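Local coordinates for ABC-type branched-chain amino acid transport systems periplasmic component-like protein (Thermomonospora curvata, PDB 4N03), which binds palmitic acid and is probably the fatty-acid-binding component of an ABC transporter, at residues A[223-236]-A[249-262]. Residues are numbered along the deposited sequence; the frame is centred on the assembly and turned at random. Where two conformers were deposited one is given.
Sequences VDAILLSAGPQQAA and QPILGSNSAYSPQL. With PLM (palmitic acid), chain B.
Ile226 pairs with Ile251, Leu227 with Leu252 and Leu228 with Gly253, where strand 225-229 runs parallel to strand 251-253. Four backbone hydrogen bonds join them. Ile226 N donates to Pro250 O, and Ile226 O accepts from Leu252 N. Leu228 likewise uses its N toward Leu252 O and its O toward Ser254 N. At the start of the pair, Gln249 adds a side-chain bond. Its chain bends at chi2 (90°), which turns the amide toward the loop before strand 225-229, and NE2 donates to Val223 O at 2.8 Å. Val223 O lies almost in the Gln249 amide plane, while the donor is tilted 29° from the Val223 carbonyl plane. An alanine here would lack the amide, so Val223 O would probably lose this donor and the loop would be held less firmly. At the other end, Ser229 OG and Ser254 OG are hydrogen-bonded at 2.8 Å; Ser229 OG also bonds His173.

The strands and helix 232-244 form a beta-alpha-beta unit in one lobe of the periplasmic binding protein fold. Beyond the strands the chain reaches the ligand: Ser256 CB lies 3.6 Å from C4 of palmitic acid, and Asn255 CG 3.8 Å from its CC.

Apolar side chains pack on both faces of this strand pair. Ile226 CB meets Ile251 CG1 at 4.0 Å, and Leu238 packs on both residues. On the opposite face Leu227 and Leu252 lie side by side. At the helix start, Pro232 CD sits 3.4 Å from Ser256 O. Ala235 CB presses on Ala257 O at 3.1 Å, a buried oxygen without a polar partner. Leu262 lies against the first turn, its CD1 3.4 Å from Pro232 O and its CD2 by Ala236 CB.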
loop_
_atom_site.group_PDB
_atom_site.type_symbol
_atom_site.label_atom_id
_atom_site.label_comp_id
_atom_site.label_asym_id
_atom_site.label_seq_id
_atom_site.Cartn_x
_atom_site.Cartn_y
_atom_site.Cartn_z
ATOM N N VAL A 223 -17.556 -20.400 -9.787
ATOM C CA VAL A 223 -16.284 -19.797 -10.156
ATOM C C VAL A 223 -15.140 -20.804 -9.968
ATOM O O VAL A 223 -15.245 -21.761 -9.197
ATOM C CB VAL A 223 -16.003 -18.503 -9.349
ATOM C CG1 VAL A 223 -17.119 -17.495 -9.541
ATOM C CG2 VAL A 223 -15.750 -18.779 -7.871
ATOM N N ASP A 224 -14.038 -20.572 -10.641
ATOM C CA ASP A 224 -12.840 -21.373 -10.540
ATOM C C ASP A 224 -11.766 -20.762 -9.667
ATOM O O ASP A 224 -10.862 -21.479 -9.248
ATOM C CB ASP A 224 -12.323 -21.625 -11.934
ATOM C CG ASP A 224 -13.364 -22.323 -12.780
ATOM O OD1 ASP A 224 -13.629 -23.521 -12.496
ATOM O OD2 ASP A 224 -13.937 -21.702 -13.716
ATOM N N ALA A 225 -11.853 -19.472 -9.422
ATOM C CA ALA A 225 -10.915 -18.790 -8.550
ATOM C C ALA A 225 -11.638 -17.619 -7.985
ATOM O O ALA A 225 -12.558 -17.071 -8.597
ATOM C CB ALA A 225 -9.665 -18.331 -9.320
ATOM N N ILE A 226 -11.247 -17.222 -6.771
ATOM C CA ILE A 226 -11.874 -16.132 -6.028
ATOM C C ILE A 226 -10.842 -15.055 -5.847
ATOM O O ILE A 226 -9.777 -15.324 -5.277
ATOM C CB ILE A 226 -12.381 -16.612 -4.653
ATOM C CG1 ILE A 226 -13.431 -17.730 -4.818
ATOM C CG2 ILE A 226 -12.933 -15.453 -3.847
ATOM C CD1 ILE A 226 -13.747 -18.458 -3.520
ATOM N N LEU A 227 -11.119 -13.836 -6.237
ATOM C CA LEU A 227 -10.252 -12.681 -6.072
ATOM C C LEU A 227 -10.912 -11.749 -5.091
ATOM O O LEU A 227 -12.140 -11.631 -5.055
ATOM C CB LEU A 227 -10.005 -11.969 -7.406
ATOM C CG LEU A 227 -8.939 -12.593 -8.312
ATOM C CD1 LEU A 227 -9.078 -14.078 -8.589
ATOM C CD2 LEU A 227 -8.900 -11.810 -9.619
ATOM N N LEU A 228 -10.081 -11.113 -4.254
ATOM C CA LEU A 228 -10.588 -10.276 -3.171
ATOM C C LEU A 228 -9.800 -8.998 -3.066
ATOM O O LEU A 228 -8.601 -9.024 -2.793
ATOM C CB LEU A 228 -10.546 -11.007 -1.841
ATOM C CG LEU A 228 -11.075 -10.242 -0.627
ATOM C CD1 LEU A 228 -12.553 -9.888 -0.761
ATOM C CD2 LEU A 228 -10.855 -10.996 0.668
ATOM N N SER A 229 -10.478 -7.868 -3.174
ATOM C CA SER A 229 -9.895 -6.564 -2.919
ATOM C C SER A 229 -10.683 -5.895 -1.838
ATOM O O SER A 229 -11.711 -5.269 -2.042
ATOM C CB SER A 229 -9.854 -5.728 -4.197
ATOM O OG SER A 229 -9.187 -6.418 -5.236
ATOM N N ALA A 230 -10.216 -6.144 -0.613
ATOM C CA ALA A 230 -10.898 -5.717 0.612
ATOM C C ALA A 230 -9.827 -5.711 1.705
ATOM O O ALA A 230 -8.622 -5.646 1.402
ATOM C CB ALA A 230 -12.018 -6.661 0.916
ATOM N N GLY A 231 -10.267 -5.689 2.959
ATOM C CA GLY A 231 -9.357 -5.656 4.081
ATOM C C GLY A 231 -9.347 -6.951 4.820
ATOM O O GLY A 231 -9.940 -7.965 4.442
ATOM N N PRO A 232 -8.587 -6.984 5.938
ATOM C CA PRO A 232 -8.397 -8.220 6.682
ATOM C C PRO A 232 -9.689 -8.884 7.150
ATOM O O PRO A 232 -9.846 -10.089 7.024
ATOM C CB PRO A 232 -7.511 -7.785 7.872
ATOM C CG PRO A 232 -6.739 -6.601 7.370
ATOM C CD PRO A 232 -7.720 -5.899 6.442
ATOM N N GLN A 233 -10.622 -8.087 7.662
ATOM C CA GLN A 233 -11.874 -8.645 8.150
ATOM C C GLN A 233 -12.617 -9.406 7.068
ATOM O O GLN A 233 -13.135 -10.520 7.272
ATOM C CB GLN A 233 -12.759 -7.545 8.710
ATOM C CG GLN A 233 -14.201 -7.941 8.998
ATOM C CD GLN A 233 -15.032 -6.759 9.430
ATOM O OE1 GLN A 233 -15.768 -6.844 10.402
ATOM N NE2 GLN A 233 -14.945 -5.671 8.702
ATOM N N GLN A 234 -12.698 -8.838 5.863
ATOM C CA GLN A 234 -13.371 -9.488 4.740
ATOM C C GLN A 234 -12.630 -10.738 4.325
ATOM O O GLN A 234 -13.260 -11.744 3.975
ATOM C CB GLN A 234 -13.584 -8.566 3.559
ATOM C CG GLN A 234 -14.572 -7.453 3.836
ATOM C CD GLN A 234 -14.019 -6.225 4.518
ATOM O OE1 GLN A 234 -12.820 -5.998 4.524
ATOM N NE2 GLN A 234 -14.919 -5.405 5.058
ATOM N N ALA A 235 -11.308 -10.689 4.311
ATOM C CA ALA A 235 -10.531 -11.879 3.943
ATOM C C ALA A 235 -10.794 -13.028 4.896
ATOM O O ALA A 235 -10.987 -14.164 4.469
ATOM C CB ALA A 235 -9.045 -11.567 3.920
ATOM N N ALA A 236 -10.780 -12.760 6.213
ATOM C CA ALA A 236 -11.028 -13.811 7.193
ATOM C C ALA A 236 -12.397 -14.415 6.972
ATOM O O ALA A 236 -12.581 -15.624 7.057
ATOM C CB ALA A 236 -10.865 -13.297 8.598
ATOM N N GLN A 249 -11.548 -23.598 -4.486
ATOM C CA GLN A 249 -10.944 -22.629 -5.403
ATOM C C GLN A 249 -9.835 -21.865 -4.724
ATOM O O GLN A 249 -9.985 -21.475 -3.552
ATOM C CB GLN A 249 -12.006 -21.643 -5.861
ATOM C CG GLN A 249 -13.146 -22.209 -6.710
ATOM C CD GLN A 249 -14.342 -22.704 -5.940
ATOM O OE1 GLN A 249 -14.218 -23.097 -4.779
ATOM N NE2 GLN A 249 -15.509 -22.655 -6.546
ATOM N N PRO A 250 -8.773 -21.543 -5.416
ATOM C CA PRO A 250 -7.793 -20.639 -4.818
ATOM C C PRO A 250 -8.377 -19.249 -4.610
ATOM O O PRO A 250 -9.255 -18.803 -5.385
ATOM C CB PRO A 250 -6.690 -20.612 -5.876
ATOM C CG PRO A 250 -7.412 -20.776 -7.153
ATOM C CD PRO A 250 -8.473 -21.805 -6.832
ATOM N N ILE A 251 -7.874 -18.565 -3.583
ATOM C CA ILE A 251 -8.176 -17.188 -3.288
ATOM C C ILE A 251 -6.970 -16.336 -3.531
ATOM O O ILE A 251 -5.882 -16.667 -3.046
ATOM C CB ILE A 251 -8.700 -17.002 -1.839
ATOM C CG1 ILE A 251 -9.989 -17.792 -1.622
ATOM C CG2 ILE A 251 -8.928 -15.552 -1.545
ATOM C CD1 ILE A 251 -10.378 -17.979 -0.170
ATOM N N LEU A 252 -7.114 -15.250 -4.281
ATOM C CA LEU A 252 -6.053 -14.298 -4.561
ATOM C C LEU A 252 -6.499 -12.935 -4.126
ATOM O O LEU A 252 -7.498 -12.415 -4.632
ATOM C CB LEU A 252 -5.732 -14.300 -6.062
ATOM C CG LEU A 252 -4.686 -13.293 -6.529
ATOM C CD1 LEU A 252 -3.323 -13.631 -5.958
ATOM C CD2 LEU A 252 -4.697 -13.188 -8.038
ATOM N N GLY A 253 -5.798 -12.322 -3.184
ATOM C CA GLY A 253 -6.120 -11.032 -2.659
ATOM C C GLY A 253 -5.198 -9.936 -3.093
ATOM O O GLY A 253 -4.033 -10.176 -3.397
ATOM N N SER A 254 -5.713 -8.717 -3.062
ATOM C CA SER A 254 -4.916 -7.542 -3.186
ATOM C C SER A 254 -4.068 -7.382 -1.886
ATOM O O SER A 254 -4.244 -8.080 -0.905
ATOM C CB SER A 254 -5.779 -6.320 -3.432
ATOM O OG SER A 254 -6.491 -6.392 -4.658
ATOM N N ASN A 255 -3.167 -6.406 -1.931
ATOM C CA ASN A 255 -2.070 -6.400 -0.963
ATOM C C ASN A 255 -2.447 -6.183 0.476
ATOM O O ASN A 255 -1.662 -6.504 1.374
ATOM C CB ASN A 255 -0.936 -5.456 -1.388
ATOM C CG ASN A 255 -1.319 -3.990 -1.388
ATOM O OD1 ASN A 255 -2.083 -3.557 -0.552
ATOM N ND2 ASN A 255 -0.731 -3.224 -2.309
ATOM N N SER A 256 -3.643 -5.677 0.744
ATOM C CA SER A 256 -4.076 -5.343 2.099
ATOM C C SER A 256 -5.141 -6.276 2.618
ATOM O O SER A 256 -5.672 -6.056 3.728
ATOM C CB SER A 256 -4.569 -3.911 2.189
ATOM O OG SER A 256 -5.759 -3.749 1.440
ATOM N N ALA A 257 -5.442 -7.348 1.906
ATOM C CA ALA A 257 -6.517 -8.276 2.266
ATOM C C ALA A 257 -6.013 -9.351 3.254
ATOM O O ALA A 257 -6.289 -10.534 3.070
ATOM C CB ALA A 257 -7.137 -8.903 1.020
ATOM N N TYR A 258 -5.270 -8.945 4.284
ATOM C CA TYR A 258 -4.621 -9.842 5.249
ATOM C C TYR A 258 -3.930 -9.007 6.295
ATOM O O TYR A 258 -3.365 -7.989 6.009
ATOM C CB TYR A 258 -3.594 -10.731 4.529
ATOM C CG TYR A 258 -2.814 -11.553 5.480
ATOM C CD1 TYR A 258 -3.426 -12.590 6.164
ATOM C CD2 TYR A 258 -1.467 -11.352 5.697
ATOM C CE1 TYR A 258 -2.706 -13.332 7.116
ATOM C CE2 TYR A 258 -0.755 -12.121 6.616
ATOM C CZ TYR A 258 -1.385 -13.116 7.295
ATOM O OH TYR A 258 -0.704 -13.904 8.218
ATOM N N SER A 259 -3.975 -9.488 7.544
ATOM C CA SER A 259 -3.129 -9.035 8.647
ATOM C C SER A 259 -2.744 -10.291 9.413
ATOM O O SER A 259 -3.523 -11.220 9.537
ATOM C CB SER A 259 -3.935 -8.097 9.553
ATOM O OG SER A 259 -4.973 -8.829 10.207
ATOM N N PRO A 260 -1.534 -10.322 9.996
ATOM C CA PRO A 260 -1.153 -11.487 10.770
ATOM C C PRO A 260 -1.983 -11.727 12.017
ATOM O O PRO A 260 -2.088 -12.872 12.450
ATOM C CB PRO A 260 0.281 -11.180 11.181
ATOM C CG PRO A 260 0.769 -10.164 10.248
ATOM C CD PRO A 260 -0.427 -9.371 9.846
ATOM N N GLN A 261 -2.673 -10.717 12.497
ATOM C CA GLN A 261 -3.589 -10.911 13.612
ATOM C C GLN A 261 -4.623 -11.989 13.291
ATOM O O GLN A 261 -5.179 -12.646 14.169
ATOM C CB GLN A 261 -4.337 -9.615 13.938
ATOM C CG GLN A 261 -3.523 -8.580 14.663
ATOM C CD GLN A 261 -2.497 -7.859 13.846
ATOM O OE1 GLN A 261 -2.494 -7.924 12.586
ATOM N NE2 GLN A 261 -1.675 -7.089 14.519
ATOM N N LEU A 262 -4.998 -12.104 12.007
ATOM C CA LEU A 262 -5.999 -13.087 11.630
ATOM C C LEU A 262 -5.566 -14.532 11.944
ATOM O O LEU A 262 -6.395 -15.411 12.106
ATOM C CB LEU A 262 -6.322 -13.002 10.145
ATOM C CG LEU A 262 -6.842 -11.679 9.612
ATOM C CD1 LEU A 262 -7.082 -11.760 8.100
ATOM C CD2 LEU A 262 -8.099 -11.218 10.335
HETATM C C1 PLM B . -7.035 1.325 -0.426
HETATM O O1 PLM B . -6.270 1.520 -1.407
HETATM O O2 PLM B . -7.978 2.079 -0.100
HETATM C C2 PLM B . -6.695 0.204 0.529
HETATM C C3 PLM B . -5.568 0.745 1.512
HETATM C C4 PLM B . -4.972 -0.336 2.384
HETATM C C5 PLM B . -3.963 0.189 3.346
HETATM C C6 PLM B . -3.197 -0.818 4.230
HETATM C C7 PLM B . -1.899 -1.238 3.553
HETATM C C8 PLM B . -1.146 -2.359 4.215
HETATM C C9 PLM B . 0.276 -2.565 3.729
HETATM C CA PLM B . 0.432 -3.549 2.546
HETATM C CB PLM B . 1.901 -3.403 1.982
HETATM C CC PLM B . 1.895 -3.147 0.446
HETATM C CD PLM B . 3.149 -2.484 -0.084
HETATM C CE PLM B . 3.188 -2.175 -1.575
HETATM C CF PLM B . 4.138 -1.001 -1.860
HETATM C CG PLM B . 5.597 -1.391 -2.021
#